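Local structure of L-lysine 6-monooxygenase (Pseudomonas syringae pv. tomato, 5CQF) at residues 26-29 against 30-34; 74-77 against 78-82; 408-412 against 413-417; 422-425 against 426-430. The protein probably hydroxylates the side-chain amino group of L-lysine as an FAD- and NADPH-dependent flavoprotein monooxygenase of siderophore biosynthesis. All coordinates share one frame; numbering follows the deposited sequence.

Interaction 1. Residues 26-29 against 30-34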
ATOM      1  N   ILE A  26      18.415  16.698  23.140  1.00 36.59           N
ATOM      2  CA  ILE A  26      19.170  15.467  22.937  1.00 36.08           C
ATOM      3  C   ILE A  26      19.891  15.524  21.609  1.00 35.54           C
ATOM      4  O   ILE A  26      21.065  15.126  21.488  1.00 36.15           O
ATOM      5  CB  ILE A  26      18.252  14.261  23.008  1.00 36.00           C
ATOM      6  CG1 ILE A  26      17.849  14.019  24.458  1.00 37.31           C
ATOM      7  CG2 ILE A  26      18.943  13.038  22.455  1.00 37.50           C
ATOM      8  CD1 ILE A  26      16.596  13.218  24.615  1.00 37.82           C
ATOM      9  N   ALA A  27      19.184  16.048  20.614  1.00 33.95           N
ATOM     10  CA  ALA A  27      19.752  16.206  19.293  1.00 33.70           C
ATOM     11  C   ALA A  27      20.963  17.074  19.344  1.00 34.98           C
ATOM     12  O   ALA A  27      21.918  16.793  18.676  1.00 35.56           O
ATOM     13  CB  ALA A  27      18.737  16.818  18.342  1.00 32.80           C
ATOM     14  N   LEU A  28      20.891  18.170  20.106  1.00 37.11           N
ATOM     15  CA  LEU A  28      22.029  19.074  20.287  1.00 38.55           C
ATOM     16  C   LEU A  28      23.188  18.401  20.973  1.00 39.36           C
ATOM     17  O   LEU A  28      24.317  18.555  20.532  1.00 41.68           O
ATOM     18  CB  LEU A  28      21.620  20.289  21.107  1.00 39.27           C
ATOM     19  CG  LEU A  28      22.688  21.337  21.282  1.00 39.66           C
ATOM     20  CD1 LEU A  28      23.045  22.018  19.973  1.00 39.57           C
ATOM     21  CD2 LEU A  28      22.172  22.327  22.304  1.00 41.84           C
ATOM     22  N   ALA A  29      22.928  17.691  22.064  1.00 39.34           N
ATOM     23  CA  ALA A  29      23.991  16.898  22.715  1.00 41.52           C
ATOM     24  C   ALA A  29      24.616  15.897  21.775  1.00 41.73           C
ATOM     25  O   ALA A  29      25.828  15.698  21.816  1.00 41.98           O
ATOM     26  CB  ALA A  29      23.471  16.182  23.946  1.00 42.83           C
ATOM     27  N   CYS A  30      23.816  15.288  20.886  1.00 41.73           N
ATOM     28  CA  CYS A  30      24.401  14.350  19.933  1.00 40.86           C
ATOM     29  C   CYS A  30      25.416  15.033  19.029  1.00 40.89           C
ATOM     30  O   CYS A  30      26.404  14.444  18.684  1.00 43.60           O
ATOM     31  CB  CYS A  30      23.344  13.665  19.080  1.00 41.39           C
ATOM     32  SG  CYS A  30      22.322  12.491  19.974  1.00 41.08           S
ATOM     33  N   ALA A  31      25.180  16.265  18.622  1.00 41.12           N
ATOM     34  CA  ALA A  31      26.174  16.976  17.805  1.00 41.96           C
ATOM     35  C   ALA A  31      27.475  17.155  18.566  1.00 43.26           C
ATOM     36  O   ALA A  31      28.551  16.977  18.000  1.00 42.77           O
ATOM     37  CB  ALA A  31      25.666  18.333  17.354  1.00 40.30           C
ATOM     38  N   PHE A  32      27.376  17.510  19.839  1.00 44.68           N
ATOM     39  CA  PHE A  32      28.589  17.700  20.637  1.00 48.45           C
ATOM     40  C   PHE A  32      29.306  16.389  20.849  1.00 49.34           C
ATOM     41  O   PHE A  32      30.521  16.308  20.637  1.00 51.33           O
ATOM     42  CB  PHE A  32      28.285  18.391  21.963  1.00 49.14           C
ATOM     43  CG  PHE A  32      28.020  19.854  21.806  1.00 49.37           C
ATOM     44  CD1 PHE A  32      29.056  20.715  21.525  1.00 50.75           C
ATOM     45  CD2 PHE A  32      26.740  20.354  21.877  1.00 51.18           C
ATOM     46  CE1 PHE A  32      28.830  22.053  21.345  1.00 51.33           C
ATOM     47  CE2 PHE A  32      26.496  21.700  21.700  1.00 52.09           C
ATOM     48  CZ  PHE A  32      27.548  22.558  21.441  1.00 51.84           C
ATOM     49  N   GLU A  33      28.565  15.353  21.215  1.00 48.36           N
ATOM     50  CA  GLU A  33      29.197  14.047  21.380  1.00 51.54           C
ATOM     51  C   GLU A  33      29.810  13.516  20.089  1.00 50.26           C
ATOM     52  O   GLU A  33      30.916  13.024  20.127  1.00 49.77           O
ATOM     53  CB  GLU A  33      28.240  13.031  21.996  1.00 53.93           C
ATOM     54  CG  GLU A  33      27.826  13.379  23.424  1.00 59.53           C
ATOM     55  CD  GLU A  33      28.973  13.279  24.441  1.00 65.35           C
ATOM     56  OE1 GLU A  33      29.834  12.374  24.289  1.00 73.10           O
ATOM     57  OE2 GLU A  33      29.011  14.103  25.390  1.00 68.45           O
ATOM     58  N   ASP A  34      29.121  13.606  18.950  1.00 49.91           N
ATOM     59  CA  ASP A  34      29.749  13.230  17.670  1.00 50.35           C
ATOM     60  C   ASP A  34      31.116  13.896  17.537  1.00 51.99           C
ATOM     61  O   ASP A  34      32.091  13.263  17.162  1.00 52.95           O
ATOM     62  CB  ASP A  34      28.899  13.652  16.467  1.00 49.40           C
ATOM     63  CG  ASP A  34      27.707  12.710  16.206  1.00 51.69           C
ATOM     64  OD1 ASP A  34      27.538  11.695  16.935  1.00 52.23           O
ATOM     65  OD2 ASP A  34      26.929  13.009  15.258  1.00 49.51           O
TER
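A chi1 of -176° in Leu28 and of -75° in Phe32 brings together two side chains one helical turn apart, which run in parallel off the helix. They sit on helix 23-37, the helix of a Rossmann-type beta-alpha-beta unit between strands 16-19 and 47-50, whose start carries the end of a glycine-rich stretch that fits the GxGxxG pattern of dinucleotide-binding folds. Leu28 offers its branch point and one methyl to the ring: CG lies 3.8 Å and CD1 3.9 Å from Phe32 CE2. Both side chains continue into the fold, packing on Ile47 of the neighbouring strand and on helix 412-428.

Cys30 illustrates the other face of the same helix. Its SG lies 4.2 Å from Ile26 CG2, and both residues touch helix 111-125. The main-chain ladder is uneven. Cys30 N reaches Ile26 O at 2.8 Å, whereas the bonds from Ala31 N to Ala27 O and from Phe32 N to Leu28 O are weak. The bond from Glu33 N to Ala29 O is nearly straight, 2.8 Å long with an N-H...O angle of 175°, and Glu33 CG folds back to 3.5 Å from that same oxygen.

Interaction 2. Residues 74-77 against 78-82; sequences FRDL and VTPRN
Asp76 and Thr79 carry most of the hydrogen bonds. Asp76 OD1 takes two backbone donors: Thr79 N at 2.7 Å, on the syn lone pair, and Val78 N at 2.8 Å, from above the carboxylate plane. OD2 receives the hydroxyl of Thr79, OG1, at 2.7 Å on its syn side, and also the backbone nitrogen of Phe89 farther along the chain. The two side chains cross nearly at right angles. With chi1 at 65°, the carboxylate swings forward over the following residues, and four donors hold it, which would favour the charged form.

Water supplies a second polar link, donating to Leu77 O at 2.6 Å and accepting from Arg81 NH2 at 2.9 Å; this arginine also forms a salt bridge with Asp34.

Van der Waals contacts fill in around these bonds. Thr79 CG2 approaches Phe74 CB to 4.2 Å, and Pro80 CD rests against the Phe74 carbonyl, 3.5 Å from Phe74 O. Phe74 packs on Val73, and Thr79 on Met99, of the second subunit.

The carboxylate bonding is typical of an Asx turn, with a further bond to the N-H three residues ahead as at a helix N-cap, leading into residues 79-81, which have helical backbone angles without the regular helical bonds.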
ATOM      1  N   PHE A  74      15.406   7.375   8.100  1.00 34.27           N
ATOM      2  CA  PHE A  74      16.585   8.234   8.102  1.00 34.73           C
ATOM      3  C   PHE A  74      16.381   9.565   8.778  1.00 34.01           C
ATOM      4  O   PHE A  74      17.353  10.245   9.124  1.00 34.14           O
ATOM      5  CB  PHE A  74      17.042   8.580   6.683  1.00 36.01           C
ATOM      6  CG  PHE A  74      17.657   7.438   5.923  1.00 36.94           C
ATOM      7  CD1 PHE A  74      18.309   6.403   6.566  1.00 39.31           C
ATOM      8  CD2 PHE A  74      17.599   7.428   4.548  1.00 38.05           C
ATOM      9  CE1 PHE A  74      18.870   5.362   5.843  1.00 40.98           C
ATOM     10  CE2 PHE A  74      18.181   6.415   3.814  1.00 40.57           C
ATOM     11  CZ  PHE A  74      18.807   5.366   4.461  1.00 41.71           C
ATOM     12  N   ARG A  75      15.129   9.948   8.951  1.00 34.18           N
ATOM     13  CA  ARG A  75      14.792  11.239   9.504  1.00 33.73           C
ATOM     14  C   ARG A  75      14.648  11.078  11.016  1.00 35.12           C
ATOM     15  O   ARG A  75      13.553  11.248  11.586  1.00 35.72           O
ATOM     16  CB  ARG A  75      13.548  11.774   8.814  1.00 33.40           C
ATOM     17  CG  ARG A  75      13.838  11.904   7.318  1.00 35.25           C
ATOM     18  CD  ARG A  75      12.734  12.545   6.466  1.00 35.21           C
ATOM     19  NE  ARG A  75      12.302  13.792   7.047  1.00 37.21           N
ATOM     20  CZ  ARG A  75      11.030  14.177   7.174  1.00 37.29           C
ATOM     21  NH1 ARG A  75      10.033  13.397   6.744  1.00 35.23           N
ATOM     22  NH2 ARG A  75      10.778  15.351   7.754  1.00 36.62           N
ATOM     23  N   ASP A  76      15.796  10.754  11.622  1.00 34.52           N
ATOM     24  CA  ASP A  76      15.979  10.486  13.038  1.00 34.44           C
ATOM     25  C   ASP A  76      16.674  11.686  13.672  1.00 34.83           C
ATOM     26  O   ASP A  76      16.701  12.757  13.060  1.00 32.69           O
ATOM     27  CB  ASP A  76      16.767   9.166  13.240  1.00 34.44           C
ATOM     28  CG  ASP A  76      18.216   9.197  12.707  1.00 33.82           C
ATOM     29  OD1 ASP A  76      18.840  10.252  12.602  1.00 32.53           O
ATOM     30  OD2 ASP A  76      18.748   8.119  12.373  1.00 33.60           O
ATOM     31  N   LEU A  77      17.249  11.521  14.877  1.00 35.66           N
ATOM     32  CA  LEU A  77      17.828  12.655  15.618  1.00 36.33           C
ATOM     33  C   LEU A  77      19.188  13.079  15.160  1.00 35.15           C
ATOM     34  O   LEU A  77      19.677  14.102  15.655  1.00 35.62           O
ATOM     35  CB  LEU A  77      17.929  12.367  17.122  1.00 38.89           C
ATOM     36  CG  LEU A  77      16.618  12.434  17.875  1.00 41.98           C
ATOM     37  CD1 LEU A  77      16.813  11.868  19.266  1.00 44.18           C
ATOM     38  CD2 LEU A  77      16.036  13.852  17.945  1.00 42.46           C
ATOM     39  N   VAL A  78      19.833  12.312  14.273  1.00 33.85           N
ATOM     40  CA  VAL A  78      21.235  12.645  13.873  1.00 33.61           C
ATOM     41  C   VAL A  78      21.587  12.524  12.424  1.00 32.07           C
ATOM     42  O   VAL A  78      22.403  13.287  11.937  1.00 32.45           O
ATOM     43  CB  VAL A  78      22.277  11.809  14.651  1.00 34.58           C
ATOM     44  CG1 VAL A  78      22.128  12.084  16.123  1.00 34.73           C
ATOM     45  CG2 VAL A  78      22.127  10.311  14.384  1.00 33.99           C
ATOM     46  N   THR A  79      20.987  11.553  11.751  1.00 32.05           N
ATOM     47  CA  THR A  79      21.390  11.136  10.414  1.00 32.05           C
ATOM     48  C   THR A  79      21.324  12.261   9.388  1.00 34.11           C
ATOM     49  O   THR A  79      22.193  12.329   8.540  1.00 35.49           O
ATOM     50  CB  THR A  79      20.538   9.933   9.970  1.00 31.64           C
ATOM     51  OG1 THR A  79      20.851   8.796  10.769  1.00 30.97           O
ATOM     52  CG2 THR A  79      20.716   9.597   8.485  1.00 32.02           C
ATOM     53  N   PRO A  80      20.282  13.136   9.423  1.00 35.05           N
ATOM     54  CA  PRO A  80      20.247  14.156   8.350  1.00 35.17           C
ATOM     55  C   PRO A  80      21.385  15.131   8.457  1.00 34.71           C
ATOM     56  O   PRO A  80      21.759  15.743   7.463  1.00 38.14           O
ATOM     57  CB  PRO A  80      18.882  14.858   8.531  1.00 34.99           C
ATOM     58  CG  PRO A  80      18.070  13.949   9.362  1.00 35.37           C
ATOM     59  CD  PRO A  80      19.050  13.159  10.227  1.00 34.64           C
ATOM     60  N   ARG A  81      21.930  15.249   9.659  1.00 34.57           N
ATOM     61  CA  ARG A  81      23.122  16.055   9.954  1.00 35.06           C
ATOM     62  C   ARG A  81      24.400  15.235   9.784  1.00 37.75           C
ATOM     63  O   ARG A  81      25.367  15.723   9.202  1.00 39.61           O
ATOM     64  CB  ARG A  81      23.065  16.554  11.396  1.00 34.80           C
ATOM     65  CG  ARG A  81      24.335  17.254  11.843  1.00 36.57           C
ATOM     66  CD  ARG A  81      24.273  17.773  13.273  1.00 37.34           C
ATOM     67  NE  ARG A  81      23.995  16.698  14.218  1.00 38.63           N
ATOM     68  CZ  ARG A  81      24.874  15.792  14.637  1.00 40.17           C
ATOM     69  NH1 ARG A  81      26.145  15.829  14.252  1.00 40.31           N
ATOM     70  NH2 ARG A  81      24.473  14.840  15.475  1.00 42.18           N
ATOM     71  N   ASN A  82      24.406  13.995  10.299  1.00 36.89           N
ATOM     72  CA  ASN A  82      25.601  13.125  10.228  1.00 38.24           C
ATOM     73  C   ASN A  82      25.238  11.629  10.254  1.00 35.28           C
ATOM     74  O   ASN A  82      25.015  11.079  11.308  1.00 35.64           O
ATOM     75  CB  ASN A  82      26.532  13.447  11.406  1.00 38.09           C
ATOM     76  CG  ASN A  82      27.658  12.462  11.535  1.00 39.59           C
ATOM     77  OD1 ASN A  82      28.095  11.873  10.558  1.00 40.50           O
ATOM     78  ND2 ASN A  82      28.143  12.286  12.748  1.00 40.83           N
TER
HETATM   79  O   HOH W   1      21.734  15.608  16.198  1.00 37.45           O

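Interaction 3. Residues 408-412 against 413-417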
ATOM      1  N   ASP A 408       5.436  24.894  15.291  1.00 50.84           N
ATOM      2  CA  ASP A 408       6.490  24.093  15.907  1.00 52.17           C
ATOM      3  C   ASP A 408       6.129  22.617  15.820  1.00 50.32           C
ATOM      4  O   ASP A 408       4.982  22.251  15.994  1.00 50.60           O
ATOM      5  CB  ASP A 408       6.773  24.484  17.362  1.00 53.06           C
ATOM      6  CG  ASP A 408       8.146  23.961  17.846  1.00 55.38           C
ATOM      7  OD1 ASP A 408       8.985  23.563  16.996  1.00 53.30           O
ATOM      8  OD2 ASP A 408       8.395  23.945  19.070  1.00 57.55           O
ATOM      9  N   SER A 409       7.116  21.781  15.523  1.00 50.51           N
ATOM     10  CA  SER A 409       6.883  20.358  15.222  1.00 50.56           C
ATOM     11  C   SER A 409       7.796  19.590  16.135  1.00 49.23           C
ATOM     12  O   SER A 409       8.862  20.078  16.492  1.00 46.61           O
ATOM     13  CB  SER A 409       7.269  20.067  13.768  1.00 51.06           C
ATOM     14  OG  SER A 409       6.605  18.940  13.248  1.00 56.63           O
ATOM     15  N   GLN A 410       7.424  18.378  16.502  1.00 51.10           N
ATOM     16  CA  GLN A 410       8.414  17.489  17.102  1.00 51.76           C
ATOM     17  C   GLN A 410       9.102  16.616  16.037  1.00 47.93           C
ATOM     18  O   GLN A 410       9.376  15.459  16.302  1.00 51.11           O
ATOM     19  CB  GLN A 410       7.796  16.634  18.226  1.00 56.12           C
ATOM     20  CG  GLN A 410       7.342  17.421  19.450  1.00 59.06           C
ATOM     21  CD  GLN A 410       8.482  18.189  20.118  1.00 62.90           C
ATOM     22  OE1 GLN A 410       9.371  17.601  20.746  1.00 65.27           O
ATOM     23  NE2 GLN A 410       8.467  19.514  19.966  1.00 61.50           N
ATOM     24  N   SER A 411       9.396  17.178  14.854  1.00 44.00           N
ATOM     25  CA  SER A 411      10.095  16.457  13.771  1.00 41.55           C
ATOM     26  C   SER A 411      11.548  16.187  14.161  1.00 39.33           C
ATOM     27  O   SER A 411      12.335  17.095  14.418  1.00 34.12           O
ATOM     28  CB  SER A 411      10.069  17.262  12.469  1.00 41.55           C
ATOM     29  OG  SER A 411      10.748  16.586  11.421  1.00 41.17           O
ATOM     30  N   PHE A 412      11.899  14.916  14.203  1.00 40.00           N
ATOM     31  CA  PHE A 412      13.228  14.545  14.638  1.00 41.00           C
ATOM     32  C   PHE A 412      14.265  15.049  13.651  1.00 40.14           C
ATOM     33  O   PHE A 412      15.301  15.564  14.054  1.00 39.41           O
ATOM     34  CB  PHE A 412      13.331  13.054  14.782  1.00 42.90           C
ATOM     35  CG  PHE A 412      12.716  12.521  16.026  1.00 47.10           C
ATOM     36  CD1 PHE A 412      11.895  13.298  16.827  1.00 46.80           C
ATOM     37  CD2 PHE A 412      12.959  11.200  16.396  1.00 53.24           C
ATOM     38  CE1 PHE A 412      11.355  12.790  17.985  1.00 49.59           C
ATOM     39  CE2 PHE A 412      12.416  10.678  17.560  1.00 55.19           C
ATOM     40  CZ  PHE A 412      11.607  11.480  18.354  1.00 53.40           C
ATOM     41  N   SER A 413      13.984  14.931  12.367  1.00 38.26           N
ATOM     42  CA  SER A 413      14.944  15.385  11.390  1.00 39.63           C
ATOM     43  C   SER A 413      15.221  16.884  11.484  1.00 39.95           C
ATOM     44  O   SER A 413      16.379  17.313  11.345  1.00 41.87           O
ATOM     45  CB  SER A 413      14.514  15.001   9.981  1.00 41.25           C
ATOM     46  OG  SER A 413      13.180  15.396   9.689  1.00 43.71           O
ATOM     47  N   LEU A 414      14.190  17.686  11.745  1.00 38.92           N
ATOM     48  CA  LEU A 414      14.379  19.130  11.848  1.00 37.02           C
ATOM     49  C   LEU A 414      15.295  19.453  13.018  1.00 37.27           C
ATOM     50  O   LEU A 414      16.162  20.310  12.891  1.00 35.11           O
ATOM     51  CB  LEU A 414      13.034  19.855  12.009  1.00 36.99           C
ATOM     52  CG  LEU A 414      12.143  19.775  10.759  1.00 38.17           C
ATOM     53  CD1 LEU A 414      10.828  20.549  10.966  1.00 38.79           C
ATOM     54  CD2 LEU A 414      12.842  20.246   9.483  1.00 37.18           C
HETATM   55  N   MSE A 415      15.115  18.727  14.125  1.00 38.15           N
HETATM   56  CA  MSE A 415      15.942  18.884  15.303  1.00 39.71           C
HETATM   57  C   MSE A 415      17.361  18.597  15.003  1.00 37.37           C
HETATM   58  O   MSE A 415      18.251  19.283  15.503  1.00 35.03           O
HETATM   59  CB  MSE A 415      15.521  17.971  16.430  1.00 43.67           C
HETATM   60  CG  MSE A 415      14.341  18.631  17.095  1.00 47.44           C
HETATM   61 SE   MSE A 415      13.335  17.202  17.949  1.00 65.55          SE
HETATM   62  CE  MSE A 415      11.919  18.517  18.406  1.00 61.54           C
ATOM     63  N   ALA A 416      17.594  17.588  14.179  1.00 36.89           N
ATOM     64  CA  ALA A 416      18.966  17.219  13.824  1.00 36.98           C
ATOM     65  C   ALA A 416      19.637  18.342  13.109  1.00 36.62           C
ATOM     66  O   ALA A 416      20.771  18.632  13.376  1.00 37.33           O
ATOM     67  CB  ALA A 416      18.988  15.998  12.962  1.00 37.28           C
ATOM     68  N   LEU A 417      18.923  18.974  12.192  1.00 38.92           N
ATOM     69  CA  LEU A 417      19.487  20.046  11.348  1.00 39.10           C
ATOM     70  C   LEU A 417      19.716  21.328  12.128  1.00 39.35           C
ATOM     71  O   LEU A 417      20.761  21.965  11.990  1.00 38.49           O
ATOM     72  CB  LEU A 417      18.591  20.296  10.131  1.00 38.62           C
ATOM     73  CG  LEU A 417      18.558  19.065   9.175  1.00 37.63           C
ATOM     74  CD1 LEU A 417      17.523  19.203   8.083  1.00 37.13           C
ATOM     75  CD2 LEU A 417      19.913  18.865   8.529  1.00 37.63           C
TER
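The N-terminus of helix 412-428, the last helix of the modelled chain, is the site of this contact, with Ser411 at the N-cap. Its carbonyl begins the helical ladder: Met415 N donates to Ser411 O at 3.2 Å, and Ala416 N follows with a bond to Phe412 O at 3.1 Å.

From this backbone frame, the side chain of Met415, a selenomethionine in the crystal, runs back past the start of the helix. Its chain is extended beyond CG (chi3 -174°), which carries the terminal methyl toward the preceding loop. There it meets the amide end of Gln410, which bends at chi2 and crosses it at a slant; Met415 CE lies 3.6 Å from Gln410 OE1. On the way, SE approaches the Phe412 ring obliquely, 5.4 Å from its centroid and 57° off the normal, a Met-aromatic contact. Pro23, at the start of helix 23-37, touches Gln410, Phe412 and Met415 alike, while the ring of Phe412 also meets Trp114 at nearly a right angle.

At the cap itself, Leu414 folds against Ser411, its CG and CD1 lying against Ser411 CB and OG. Leu414 in turn touches Ala255 and Pro256, so the start of helix 412-428 meets helices 23-37, 111-125 and 255-264. Ser413 OG receives a weak hydrogen bond from Arg75 NH2. The tightest side-chain approach of Leu414 to Ser411 is between CG and OG, at 3.5 Å.

Interaction 4. Residues 422-425 against 426-430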
ATOM      1  N   ILE A 422      23.057  25.315  15.396  1.00 45.95           N
ATOM      2  CA  ILE A 422      23.252  25.907  16.698  1.00 44.71           C
ATOM      3  C   ILE A 422      24.616  25.540  17.263  1.00 44.88           C
ATOM      4  O   ILE A 422      25.327  26.405  17.764  1.00 45.96           O
ATOM      5  CB  ILE A 422      22.096  25.578  17.663  1.00 43.28           C
ATOM      6  CG1 ILE A 422      20.861  26.367  17.242  1.00 42.32           C
ATOM      7  CG2 ILE A 422      22.435  25.945  19.109  1.00 43.32           C
ATOM      8  CD1 ILE A 422      19.561  25.860  17.840  1.00 42.60           C
ATOM      9  N   ALA A 423      25.007  24.279  17.154  1.00 45.68           N
ATOM     10  CA  ALA A 423      26.267  23.846  17.743  1.00 46.41           C
ATOM     11  C   ALA A 423      27.459  24.521  17.066  1.00 49.05           C
ATOM     12  O   ALA A 423      28.430  24.848  17.720  1.00 51.67           O
ATOM     13  CB  ALA A 423      26.398  22.340  17.681  1.00 46.24           C
ATOM     14  N   SER A 424      27.394  24.732  15.762  1.00 49.28           N
ATOM     15  CA  SER A 424      28.411  25.507  15.083  1.00 52.93           C
ATOM     16  C   SER A 424      28.398  26.968  15.540  1.00 54.52           C
ATOM     17  O   SER A 424      29.460  27.549  15.853  1.00 54.80           O
ATOM     18  CB  SER A 424      28.208  25.433  13.577  1.00 58.11           C
ATOM     19  OG  SER A 424      26.897  25.875  13.236  1.00 65.56           O
ATOM     20  N   ALA A 425      27.215  27.575  15.617  1.00 53.89           N
ATOM     21  CA  ALA A 425      27.153  28.964  16.085  1.00 51.60           C
ATOM     22  C   ALA A 425      27.716  29.052  17.494  1.00 52.48           C
ATOM     23  O   ALA A 425      28.439  29.980  17.792  1.00 50.48           O
ATOM     24  CB  ALA A 425      25.745  29.531  16.032  1.00 52.20           C
ATOM     25  N   LEU A 426      27.421  28.066  18.342  1.00 54.40           N
ATOM     26  CA  LEU A 426      27.974  28.056  19.698  1.00 56.22           C
ATOM     27  C   LEU A 426      29.488  28.010  19.698  1.00 57.61           C
ATOM     28  O   LEU A 426      30.099  28.711  20.475  1.00 58.49           O
ATOM     29  CB  LEU A 426      27.432  26.904  20.536  1.00 55.91           C
ATOM     30  CG  LEU A 426      26.066  27.183  21.144  1.00 57.64           C
ATOM     31  CD1 LEU A 426      25.287  25.916  21.457  1.00 58.94           C
ATOM     32  CD2 LEU A 426      26.222  28.018  22.396  1.00 61.14           C
ATOM     33  N   GLU A 427      30.091  27.204  18.830  1.00 59.81           N
ATOM     34  CA  GLU A 427      31.563  27.146  18.740  1.00 66.47           C
ATOM     35  C   GLU A 427      32.202  28.486  18.404  1.00 67.77           C
ATOM     36  O   GLU A 427      33.160  28.875  19.056  1.00 70.81           O
ATOM     37  CB  GLU A 427      32.009  26.141  17.685  1.00 69.43           C
ATOM     38  CG  GLU A 427      33.512  25.916  17.632  1.00 73.80           C
ATOM     39  CD  GLU A 427      33.932  24.981  16.514  1.00 74.53           C
ATOM     40  OE1 GLU A 427      33.062  24.543  15.735  1.00 79.08           O
ATOM     41  OE2 GLU A 427      35.137  24.673  16.414  1.00 79.18           O
ATOM     42  N   ARG A 428      31.681  29.174  17.380  1.00 71.12           N
ATOM     43  CA  ARG A 428      32.213  30.482  16.955  1.00 73.25           C
ATOM     44  C   ARG A 428      32.144  31.493  18.087  1.00 72.85           C
ATOM     45  O   ARG A 428      33.067  32.276  18.284  1.00 75.84           O
ATOM     46  CB  ARG A 428      31.483  31.022  15.722  1.00 75.68           C
ATOM     47  CG  ARG A 428      31.859  30.305  14.432  1.00 80.73           C
ATOM     48  CD  ARG A 428      31.215  30.952  13.209  1.00 83.63           C
ATOM     49  NE  ARG A 428      29.755  30.770  13.156  1.00 84.34           N
ATOM     50  CZ  ARG A 428      29.118  29.670  12.726  1.00 82.61           C
ATOM     51  NH1 ARG A 428      29.791  28.604  12.306  1.00 79.29           N
ATOM     52  NH2 ARG A 428      27.785  29.629  12.726  1.00 77.05           N
ATOM     53  N   ALA A 429      31.069  31.426  18.856  1.00 68.93           N
ATOM     54  CA  ALA A 429      30.874  32.285  20.002  1.00 71.66           C
ATOM     55  C   ALA A 429      31.791  32.011  21.210  1.00 77.46           C
ATOM     56  O   ALA A 429      31.593  32.617  22.262  1.00 80.72           O
ATOM     57  CB  ALA A 429      29.420  32.220  20.440  1.00 68.55           C
ATOM     58  N   VAL A 430      32.781  31.128  21.088  1.00 84.53           N
ATOM     59  CA  VAL A 430      33.738  30.907  22.186  1.00 91.68           C
ATOM     60  C   VAL A 430      35.192  31.011  21.691  1.00 95.34           C
ATOM     61  O   VAL A 430      36.010  30.119  21.921  1.00 99.40           O
ATOM     62  CB  VAL A 430      33.452  29.572  22.927  1.00 92.71           C
ATOM     63  CG1 VAL A 430      34.417  29.356  24.092  1.00 97.13           C
ATOM     64  CG2 VAL A 430      32.018  29.558  23.442  1.00 90.23           C
TER
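Arg428 and Ser424 meet one turn apart in the last turns of helix 412-428, which packs beside helix 23-37 of the Rossmann-type unit and over strands 163-166 and 393-396. The arginine can be followed outward. Its CB stands 3.8 Å from Ala425 O, and CG 3.9 Å from Ser424 O. The chain then bends at chi3 (-69°), doubling back toward the amino end of the helix. This lays the guanidinium flat over the backbone: Ser424 O sits over the centre of one face, 3.7 Å from the plane, and Arg428 CZ is 3.8 Å from that Ser424 O. At the tip, NH1 comes to 3.8 Å from Ser424 CB, while NH2 reaches 3.5 Å from Ala425 CA. The carbonyl beneath the cation has its own hydrogen bond, from Arg428 N. Ser424 OG turns instead to the carbonyls of Arg421 and Gly420.

Where Arg428 belongs to the exposed side, Ile422 and Leu426 form the buried one. They project together from the helix, and both press on Trp395. The helical ladder closes with Ala429 N on Ala425 O, and Ala429 is the first residue to leave helical geometry. Of the apolar pair, the touching atoms are Ile422 CG2 and Leu426 CD1, 3.7 Å apart.

Overall arrangement
The four contacts show how local chemistry follows position in one fold. Interactions 1, 2 and 3 are largely buried, whereas interaction 4 has one buried flank and one exposed. Interactions 3 and 4 share helix 412-428, with centres about 19 Å apart; near its start the capping turn touches the loop of interaction 2, and farther along Ile422, Ala423 and Leu426 pack on Leu28 and Phe32 of interaction 1. The loop of interaction 2 bridges both helices: Val78 packs on Cys30, Arg81 and Asn82 reach Asp34, and Leu77 touches Ala416. Carboxylate bonds dominate that loop, apolar pairs the buried helix faces, and a folded-back arginine the surface.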